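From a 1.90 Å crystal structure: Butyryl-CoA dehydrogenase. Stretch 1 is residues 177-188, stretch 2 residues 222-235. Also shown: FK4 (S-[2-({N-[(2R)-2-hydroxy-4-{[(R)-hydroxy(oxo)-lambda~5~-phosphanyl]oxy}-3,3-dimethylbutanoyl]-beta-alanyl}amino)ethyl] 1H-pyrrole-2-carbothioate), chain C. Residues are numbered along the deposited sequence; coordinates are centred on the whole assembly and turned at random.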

ATOM      1  N   GLY B 177      27.846  -6.823  29.005  1.00 30.94           N
ATOM      2  CA  GLY B 177      26.960  -6.369  27.865  1.00 30.94           C
ATOM      3  C   GLY B 177      25.509  -6.718  28.124  1.00 29.29           C
ATOM      4  O   GLY B 177      24.918  -6.312  29.145  1.00 28.51           O
ATOM      5  N   TYR B 178      24.973  -7.556  27.227  1.00 31.26           N
ATOM      6  CA  TYR B 178      23.609  -8.075  27.253  1.00 29.80           C
ATOM      7  C   TYR B 178      23.219  -8.738  28.553  1.00 31.98           C
ATOM      8  O   TYR B 178      22.038  -8.703  28.954  1.00 30.45           O
ATOM      9  N   LEU B 179      24.191  -9.357  29.241  1.00 30.15           N
ATOM     10  CA  LEU B 179      23.854 -10.021  30.494  1.00 28.89           C
ATOM     11  C   LEU B 179      24.395  -9.200  31.695  1.00 32.17           C
ATOM     12  O   LEU B 179      24.649  -9.747  32.790  1.00 33.08           O
ATOM     13  N   GLY B 180      24.582  -7.903  31.449  1.00 27.56           N
ATOM     14  CA  GLY B 180      25.028  -6.953  32.483  1.00 30.09           C
ATOM     15  C   GLY B 180      24.036  -5.922  33.042  1.00 31.02           C
ATOM     16  O   GLY B 180      24.468  -4.876  33.597  1.00 26.12           O
ATOM     17  N   GLN B 181      22.735  -6.233  32.967  1.00 28.04           N
ATOM     18  CA  GLN B 181      21.707  -5.316  33.435  1.00 25.30           C
ATOM     19  C   GLN B 181      20.912  -6.018  34.477  1.00 23.79           C
ATOM     20  O   GLN B 181      20.891  -7.233  34.516  1.00 26.98           O
ATOM     21  N   THR B 182      20.197  -5.257  35.317  1.00 22.92           N
ATOM     22  CA  THR B 182      19.350  -5.825  36.355  1.00 21.01           C
ATOM     23  C   THR B 182      18.055  -5.010  36.492  1.00 22.27           C
ATOM     24  O   THR B 182      18.067  -3.800  36.270  1.00 23.12           O
ATOM     25  N   ALA B 183      16.977  -5.712  36.835  1.00 24.07           N
ATOM     26  CA  ALA B 183      15.679  -5.121  37.073  1.00 25.62           C
ATOM     27  C   ALA B 183      15.452  -4.882  38.557  1.00 26.87           C
ATOM     28  O   ALA B 183      15.747  -5.765  39.390  1.00 27.60           O
ATOM     29  N   PHE B 184      14.876  -3.723  38.876  1.00 23.49           N
ATOM     30  CA  PHE B 184      14.595  -3.345  40.277  1.00 25.62           C
ATOM     31  C   PHE B 184      13.199  -2.738  40.362  1.00 25.75           C
ATOM     32  O   PHE B 184      12.772  -2.040  39.436  1.00 26.45           O
ATOM     33  N   VAL B 185      12.498  -3.002  41.446  1.00 23.50           N
ATOM     34  CA  VAL B 185      11.265  -2.286  41.774  1.00 23.60           C
ATOM     35  C   VAL B 185      11.669  -1.147  42.691  1.00 26.39           C
ATOM     36  O   VAL B 185      12.252  -1.396  43.760  1.00 25.71           O
ATOM     37  N   VAL B 186      11.417   0.094  42.281  1.00 23.12           N
ATOM     38  CA  VAL B 186      11.883   1.273  43.004  1.00 23.35           C
ATOM     39  C   VAL B 186      10.639   1.981  43.565  1.00 23.71           C
ATOM     40  O   VAL B 186       9.856   2.547  42.786  1.00 23.03           O
ATOM     41  N   PRO B 187      10.443   1.964  44.872  1.00 21.20           N
ATOM     42  CA  PRO B 187       9.285   2.676  45.397  1.00 20.33           C
ATOM     43  C   PRO B 187       9.371   4.187  45.146  1.00 20.00           C
ATOM     44  O   PRO B 187      10.419   4.756  45.168  1.00 19.78           O
ATOM     45  N   ARG B 188       8.235   4.799  44.873  1.00 19.61           N
ATOM     46  CA  ARG B 188       8.123   6.221  44.625  1.00 24.69           C
ATOM     47  C   ARG B 188       8.701   7.082  45.767  1.00 33.43           C
ATOM     48  O   ARG B 188       9.288   8.042  45.495  1.00 46.45           O
ATOM     49  N   ASP B 222      16.438  -6.618  48.303  1.00 30.35           N
ATOM     50  CA  ASP B 222      15.224  -7.411  48.139  1.00 32.73           C
ATOM     51  C   ASP B 222      14.259  -6.802  47.094  1.00 31.35           C
ATOM     52  O   ASP B 222      13.275  -7.424  46.745  1.00 31.31           O
ATOM     53  N   TYR B 223      14.507  -5.566  46.682  1.00 31.29           N
ATOM     54  CA  TYR B 223      13.716  -4.938  45.600  1.00 30.52           C
ATOM     55  C   TYR B 223      14.179  -5.338  44.189  1.00 30.91           C
ATOM     56  O   TYR B 223      13.482  -5.005  43.216  1.00 29.61           O
ATOM     57  N   ALA B 224      15.330  -6.025  44.071  1.00 29.87           N
ATOM     58  CA  ALA B 224      15.781  -6.568  42.774  1.00 30.50           C
ATOM     59  C   ALA B 224      14.814  -7.642  42.314  1.00 32.01           C
ATOM     60  O   ALA B 224      14.306  -8.436  43.116  1.00 31.83           O
ATOM     61  N   LEU B 225      14.524  -7.620  41.009  1.00 29.95           N
ATOM     62  CA  LEU B 225      13.767  -8.680  40.359  1.00 32.30           C
ATOM     63  C   LEU B 225      14.783  -9.626  39.700  1.00 31.05           C
ATOM     64  O   LEU B 225      15.604  -9.198  38.865  1.00 34.34           O
ATOM     65  N   GLY B 226      14.709 -10.897  40.074  1.00 32.62           N
ATOM     66  CA  GLY B 226      15.632 -11.921  39.561  1.00 34.23           C
ATOM     67  C   GLY B 226      17.038 -11.696  40.088  1.00 35.71           C
ATOM     68  O   GLY B 226      17.218 -11.037  41.092  1.00 38.29           O
ATOM     69  N   ARG B 227      18.026 -12.208  39.381  1.00 31.89           N
ATOM     70  CA  ARG B 227      19.428 -12.118  39.775  1.00 37.17           C
ATOM     71  C   ARG B 227      20.103 -10.937  39.117  1.00 36.99           C
ATOM     72  O   ARG B 227      19.647 -10.459  38.067  1.00 37.12           O
ATOM     73  N   GLU B 228      21.204 -10.456  39.687  1.00 33.83           N
ATOM     74  CA  GLU B 228      22.054  -9.521  38.959  1.00 32.28           C
ATOM     75  C   GLU B 228      22.369 -10.081  37.563  1.00 34.47           C
ATOM     76  O   GLU B 228      22.678 -11.283  37.415  1.00 29.76           O
ATOM     77  N   GLY B 229      22.277  -9.207  36.556  1.00 30.40           N
ATOM     78  CA  GLY B 229      22.562  -9.571  35.153  1.00 28.92           C
ATOM     79  C   GLY B 229      21.385 -10.067  34.307  1.00 27.86           C
ATOM     80  O   GLY B 229      21.520 -10.141  33.059  1.00 27.00           O
ATOM     81  N   GLN B 230      20.276 -10.440  34.952  1.00 28.32           N
ATOM     82  CA  GLN B 230      19.102 -10.986  34.267  1.00 28.47           C
ATOM     83  C   GLN B 230      18.167  -9.890  33.655  1.00 27.54           C
ATOM     84  O   GLN B 230      17.142 -10.239  33.090  1.00 29.33           O
ATOM     85  N   GLY B 231      18.536  -8.626  33.810  1.00 25.59           N
ATOM     86  CA  GLY B 231      17.703  -7.461  33.453  1.00 27.40           C
ATOM     87  C   GLY B 231      17.197  -7.528  32.009  1.00 29.65           C
ATOM     88  O   GLY B 231      15.977  -7.371  31.773  1.00 28.54           O
ATOM     89  N   ALA B 232      18.111  -7.743  31.055  1.00 25.52           N
ATOM     90  CA  ALA B 232      17.712  -7.808  29.640  1.00 26.72           C
ATOM     91  C   ALA B 232      16.654  -8.878  29.354  1.00 27.11           C
ATOM     92  O   ALA B 232      15.681  -8.619  28.624  1.00 26.87           O
ATOM     93  N   ARG B 233      16.814 -10.065  29.930  1.00 26.07           N
ATOM     94  CA  ARG B 233      15.887 -11.173  29.715  1.00 25.19           C
ATOM     95  C   ARG B 233      14.581 -11.051  30.465  1.00 25.53           C
ATOM     96  O   ARG B 233      13.520 -11.484  29.984  1.00 24.68           O
ATOM     97  N   ILE B 234      14.616 -10.446  31.642  1.00 24.55           N
ATOM     98  CA  ILE B 234      13.377 -10.129  32.334  1.00 22.96           C
ATOM     99  C   ILE B 234      12.602  -9.043  31.529  1.00 20.33           C
ATOM    100  O   ILE B 234      11.384  -9.120  31.425  1.00 21.73           O
ATOM    101  N   PHE B 235      13.324  -8.062  31.013  1.00 21.27           N
ATOM    102  CA  PHE B 235      12.667  -7.045  30.186  1.00 23.52           C
ATOM    103  C   PHE B 235      12.024  -7.725  28.944  1.00 26.87           C
ATOM    104  O   PHE B 235      10.832  -7.544  28.663  1.00 22.48           O
TER

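Where a strand meets a turn and a helix, side chains and waters can supplement backbone pairing. The two stretches of butyryl-CoA dehydrogenase compared here, burying 914 Å² between them, illustrate how side chains and waters satisfy many of the remaining groups.

Backbone pairing is short and irregular where Ala183 to Val185 run alongside Tyr223 to Leu225. Leu225 N donates to Ala183 O (2.7 Å), and Val185 N donates to Tyr223 O at 2.8 Å and almost linearly. Ala183 and Leu225 share one face of this short antiparallel pairing, their CB atoms 3.8 Å apart; Phe184 (chi1 m) and Ala224 share the other, with Phe184 CD1 4.0 Å from Ala224 CB. Val185, a t rotamer, points toward the second stretch and brings CG2 to 3.6 Å from Leu225 CD1, whose side chain lies between the usual wells. At the end of the strand, Pro187 CG sits over one face of the Tyr223 ring, 4.1 Å from its centroid, a CH-pi contact. Not every acceptor is served: Val185 O is buried here without a partner.

Where the second stretch turns from Arg227 to Gln230, side chains join in. Thr182, in the m rotamer, places OG1 to accept from Gly229 N (3.0 Å, 168°). Arg227 N is satisfied within its own stretch by Gln230 OE1 at 2.9 Å, the CA-to-CB bond of Gln230 being directed away from the first stretch. Gly231 N, at the start of the helix, donates to Gln181 O (2.8 Å), though the placement of Gln181 O is less certain. An ideal CB on Gly231 would lie 2.5 Å from Thr182 N, so the close backbone approach depends on its absence.

Waters satisfy groups that the protein atoms leave apart. Water 1 accepts from Gln181 N (3.0 Å) and Ala232 N (2.9 Å), linking strand to helix, with Tyr178 O and Gly229 O also within hydrogen-bonding distance. Water 2 donates to Leu179 O (2.8 Å) and Glu228 OE2 (2.6 Å). Water 3 accepts from Ala183 N (3.0 Å) and donates to Leu225 O (2.6 Å) and Arg227 O (3.0 Å).

Before the strand, Tyr178 (chi1 t) has its CA-to-CB bond sideways, yet its end comes nearer: CD1 lies 3.7 Å from Ala232 CB, and OH accepts from Arg233 NH1 (2.9 Å). Arg233, chi1 m, also passes its CD 4.0 Å from Leu179 CD2, while its NE and NH2 are satisfied elsewhere in the structure. FK4 O28 lies at the edge of the Tyr178 ring, and FK4 C17 lies 3.7 Å from Phe235 CZ.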

ATOM      1  CB  TYR B 178      23.441  -9.050  26.032  1.00 30.59           C
ATOM      2  CG  TYR B 178      22.238  -9.951  25.988  1.00 27.76           C
ATOM      3  CD1 TYR B 178      20.935  -9.423  25.955  1.00 25.93           C
ATOM      4  CD2 TYR B 178      22.396 -11.354  25.939  1.00 27.56           C
ATOM      5  CE1 TYR B 178      19.823 -10.270  25.891  1.00 27.60           C
ATOM      6  CE2 TYR B 178      21.299 -12.216  25.878  1.00 28.12           C
ATOM      7  CZ  TYR B 178      20.007 -11.665  25.848  1.00 29.21           C
ATOM      8  OH  TYR B 178      18.922 -12.513  25.770  1.00 32.45           O
ATOM      9  CB  LEU B 179      24.322 -11.477  30.493  1.00 29.86           C
ATOM     10  CG  LEU B 179      23.778 -12.348  29.350  1.00 31.01           C
ATOM     11  CD1 LEU B 179      24.527 -13.675  29.362  1.00 31.50           C
ATOM     12  CD2 LEU B 179      22.262 -12.614  29.496  1.00 28.01           C
ATOM     13  CB  GLN B 181      20.771  -4.887  32.235  1.00 23.38           C
ATOM     14  CG  GLN B 181      21.475  -4.040  31.213  1.00 25.14           C
ATOM     15  CD  GLN B 181      20.672  -3.867  29.903  1.00 27.13           C
ATOM     16  OE1 GLN B 181      19.632  -4.481  29.741  1.00 26.66           O
ATOM     17  NE2 GLN B 181      21.164  -3.030  29.000  1.00 23.37           N
ATOM     18  CB  THR B 182      20.161  -5.813  37.732  1.00 23.92           C
ATOM     19  OG1 THR B 182      21.401  -6.550  37.549  1.00 26.83           O
ATOM     20  CG2 THR B 182      19.386  -6.385  38.878  1.00 25.02           C
ATOM     21  CB  ALA B 183      14.590  -6.030  36.535  1.00 23.65           C
ATOM     22  CB  PHE B 184      15.565  -2.220  40.685  1.00 24.81           C
ATOM     23  CG  PHE B 184      17.009  -2.631  40.690  1.00 27.05           C
ATOM     24  CD1 PHE B 184      17.571  -3.270  41.820  1.00 27.73           C
ATOM     25  CD2 PHE B 184      17.826  -2.357  39.591  1.00 26.63           C
ATOM     26  CE1 PHE B 184      18.915  -3.621  41.827  1.00 27.77           C
ATOM     27  CE2 PHE B 184      19.177  -2.716  39.584  1.00 30.49           C
ATOM     28  CZ  PHE B 184      19.726  -3.338  40.725  1.00 28.11           C
ATOM     29  CB  VAL B 185      10.274  -3.191  42.511  1.00 25.89           C
ATOM     30  CG1 VAL B 185       9.043  -2.398  42.969  1.00 29.35           C
ATOM     31  CG2 VAL B 185       9.850  -4.358  41.633  1.00 28.91           C
ATOM     32  CB  VAL B 186      12.707   2.204  42.121  1.00 23.54           C
ATOM     33  CG1 VAL B 186      13.188   3.443  42.889  1.00 23.54           C
ATOM     34  CG2 VAL B 186      13.885   1.457  41.510  1.00 25.04           C
ATOM     35  CB  PRO B 187       9.293   2.330  46.887  1.00 21.72           C
ATOM     36  CG  PRO B 187      10.174   1.152  47.010  1.00 21.66           C
ATOM     37  CD  PRO B 187      11.178   1.255  45.913  1.00 22.07           C
ATOM     38  CB  ARG B 188       6.670   6.603  44.361  1.00 20.54           C
ATOM     39  CG  ARG B 188       6.398   8.044  43.991  1.00 20.99           C
ATOM     40  CD  ARG B 188       7.190   8.568  42.829  1.00 20.76           C
ATOM     41  NE  ARG B 188       6.773   9.878  42.391  1.00 19.87           N
ATOM     42  CZ  ARG B 188       5.697  10.130  41.679  1.00 20.69           C
ATOM     43  NH1 ARG B 188       4.894   9.164  41.332  1.00 21.88           N
ATOM     44  NH2 ARG B 188       5.429  11.365  41.333  1.00 19.56           N
ATOM     45  CB  ASP B 222      14.454  -7.553  49.454  1.00 36.56           C
ATOM     46  CG  ASP B 222      15.224  -8.368  50.527  1.00 48.67           C
ATOM     47  OD1 ASP B 222      16.314  -8.957  50.243  1.00 46.23           O
ATOM     48  OD2 ASP B 222      14.724  -8.400  51.675  1.00 45.64           O
ATOM     49  CB  TYR B 223      13.702  -3.393  45.740  1.00 27.01           C
ATOM     50  CG  TYR B 223      12.741  -2.933  46.807  1.00 31.81           C
ATOM     51  CD1 TYR B 223      11.361  -3.027  46.615  1.00 28.96           C
ATOM     52  CD2 TYR B 223      13.218  -2.440  48.049  1.00 33.74           C
ATOM     53  CE1 TYR B 223      10.467  -2.650  47.606  1.00 30.80           C
ATOM     54  CE2 TYR B 223      12.329  -2.037  49.046  1.00 34.61           C
ATOM     55  CZ  TYR B 223      10.970  -2.132  48.820  1.00 33.32           C
ATOM     56  OH  TYR B 223      10.113  -1.749  49.800  1.00 32.71           O
ATOM     57  CB  ALA B 224      17.221  -7.094  42.819  1.00 33.66           C
ATOM     58  CB  LEU B 225      12.863  -8.066  39.289  1.00 34.20           C
ATOM     59  CG  LEU B 225      11.375  -7.914  39.526  1.00 38.31           C
ATOM     60  CD1 LEU B 225      11.023  -7.711  40.994  1.00 35.75           C
ATOM     61  CD2 LEU B 225      10.802  -6.848  38.596  1.00 33.11           C
ATOM     62  CB  ARG B 227      20.145 -13.427  39.347  1.00 39.81           C
ATOM     63  CG  ARG B 227      19.820 -14.626  40.219  1.00 51.12           C
ATOM     64  CD  ARG B 227      20.116 -15.928  39.498  1.00 63.15           C
ATOM     65  NE  ARG B 227      18.865 -16.568  39.077  1.00 77.14           N
ATOM     66  CZ  ARG B 227      18.707 -17.366  38.020  1.00 78.90           C
ATOM     67  NH1 ARG B 227      19.724 -17.645  37.212  1.00 85.26           N
ATOM     68  NH2 ARG B 227      17.507 -17.867  37.755  1.00 73.75           N
ATOM     69  CB  GLU B 228      23.350  -9.197  39.710  1.00 31.72           C
ATOM     70  CG  GLU B 228      24.139  -8.016  39.117  1.00 38.31           C
ATOM     71  CD  GLU B 228      25.138  -8.403  38.001  1.00 43.35           C
ATOM     72  OE1 GLU B 228      25.708  -9.518  38.139  1.00 47.79           O
ATOM     73  OE2 GLU B 228      25.389  -7.615  37.012  1.00 34.92           O
ATOM     74  CB  GLN B 230      18.251 -11.871  35.169  1.00 32.81           C
ATOM     75  CG  GLN B 230      18.915 -13.172  35.592  1.00 42.17           C
ATOM     76  CD  GLN B 230      17.980 -14.149  36.310  1.00 49.80           C
ATOM     77  OE1 GLN B 230      17.107 -13.784  37.113  1.00 44.77           O
ATOM     78  NE2 GLN B 230      18.188 -15.433  36.026  1.00 57.17           N
ATOM     79  CB  ALA B 232      18.912  -7.966  28.733  1.00 27.55           C
ATOM     80  CB  ARG B 233      16.577 -12.540  29.921  1.00 27.27           C
ATOM     81  CG  ARG B 233      17.705 -12.737  28.895  1.00 28.87           C
ATOM     82  CD  ARG B 233      18.507 -14.034  29.045  1.00 29.88           C
ATOM     83  NE  ARG B 233      17.698 -15.202  28.730  1.00 32.15           N
ATOM     84  CZ  ARG B 233      17.484 -15.702  27.508  1.00 34.90           C
ATOM     85  NH1 ARG B 233      18.037 -15.167  26.405  1.00 32.92           N
ATOM     86  NH2 ARG B 233      16.713 -16.783  27.406  1.00 37.31           N
ATOM     87  CB  ILE B 234      13.650  -9.642  33.792  1.00 26.21           C
ATOM     88  CG1 ILE B 234      14.114 -10.872  34.615  1.00 25.85           C
ATOM     89  CG2 ILE B 234      12.373  -9.043  34.439  1.00 23.28           C
ATOM     90  CD1 ILE B 234      14.516 -10.580  36.044  1.00 28.94           C
ATOM     91  CB  PHE B 235      13.606  -5.968  29.739  1.00 22.58           C
ATOM     92  CG  PHE B 235      12.893  -4.940  28.907  1.00 24.22           C
ATOM     93  CD1 PHE B 235      11.880  -4.136  29.509  1.00 22.12           C
ATOM     94  CD2 PHE B 235      13.107  -4.868  27.512  1.00 25.51           C
ATOM     95  CE1 PHE B 235      11.139  -3.230  28.735  1.00 23.62           C
ATOM     96  CE2 PHE B 235      12.375  -3.939  26.744  1.00 25.69           C
ATOM     97  CZ  PHE B 235      11.410  -3.132  27.359  1.00 23.37           C
TER
HETATM   98  O01 FK4 C 100      14.498 -10.171  22.661  1.00 24.35           O
HETATM   99  P02 FK4 C 100      15.772  -9.340  23.029  1.00 27.76           P
HETATM  100  O03 FK4 C 100      15.794  -7.840  22.568  1.00 25.44           O
HETATM  101  C04 FK4 C 100      15.223  -7.501  21.337  1.00 24.44           C
HETATM  102  C05 FK4 C 100      15.786  -6.271  20.691  1.00 26.00           C
HETATM  103  C06 FK4 C 100      15.000  -6.031  19.375  1.00 25.44           C
HETATM  104  C07 FK4 C 100      17.292  -6.529  20.414  1.00 25.66           C
HETATM  105  C08 FK4 C 100      15.705  -5.039  21.630  1.00 24.19           C
HETATM  106  O09 FK4 C 100      16.508  -3.967  21.196  1.00 25.71           O
HETATM  107  C10 FK4 C 100      14.261  -4.569  21.899  1.00 24.13           C
HETATM  108  N11 FK4 C 100      14.008  -3.202  21.470  1.00 22.76           N
HETATM  109  C12 FK4 C 100      12.700  -2.679  21.647  1.00 23.12           C
HETATM  110  C13 FK4 C 100      12.548  -1.952  23.002  1.00 22.02           C
HETATM  111  C14 FK4 C 100      11.164  -1.941  23.493  1.00 21.27           C
HETATM  112  N15 FK4 C 100      10.948  -0.841  24.330  1.00 21.89           N
HETATM  113  C16 FK4 C 100       9.655  -0.691  24.999  1.00 19.96           C
HETATM  114  C17 FK4 C 100       9.788   0.075  26.329  1.00 20.14           C
HETATM  115  S18 FK4 C 100       8.381  -0.141  27.381  1.00 25.99           S
HETATM  116  C19 FK4 C 100       7.048   0.554  26.403  1.00 27.39           C
HETATM  117  C20 FK4 C 100       5.899   0.590  27.330  1.00 28.49           C
HETATM  118  C21 FK4 C 100       4.701   1.253  27.177  1.00 34.29           C
HETATM  119  C22 FK4 C 100       3.945   0.933  28.324  1.00 29.40           C
HETATM  120  C23 FK4 C 100       4.716   0.083  29.155  1.00 33.58           C
HETATM  121  N24 FK4 C 100       5.907  -0.145  28.562  1.00 26.49           N
HETATM  122  O25 FK4 C 100       7.328   1.299  25.437  1.00 23.75           O
HETATM  123  O26 FK4 C 100      10.321  -2.800  23.244  1.00 21.54           O
HETATM  124  O27 FK4 C 100      13.324  -5.289  22.385  1.00 24.87           O
HETATM  125  O28 FK4 C 100      15.912  -9.362  24.515  1.00 28.79           O
HETATM  126  O   HOH W   1      20.996  -8.094  31.427  1.00 27.13           O
HETATM  127  O   HOH W   2      26.217  -9.164  35.058  1.00 30.60           O
HETATM  128  O   HOH W   3      17.493  -8.652  37.119  1.00 26.62           O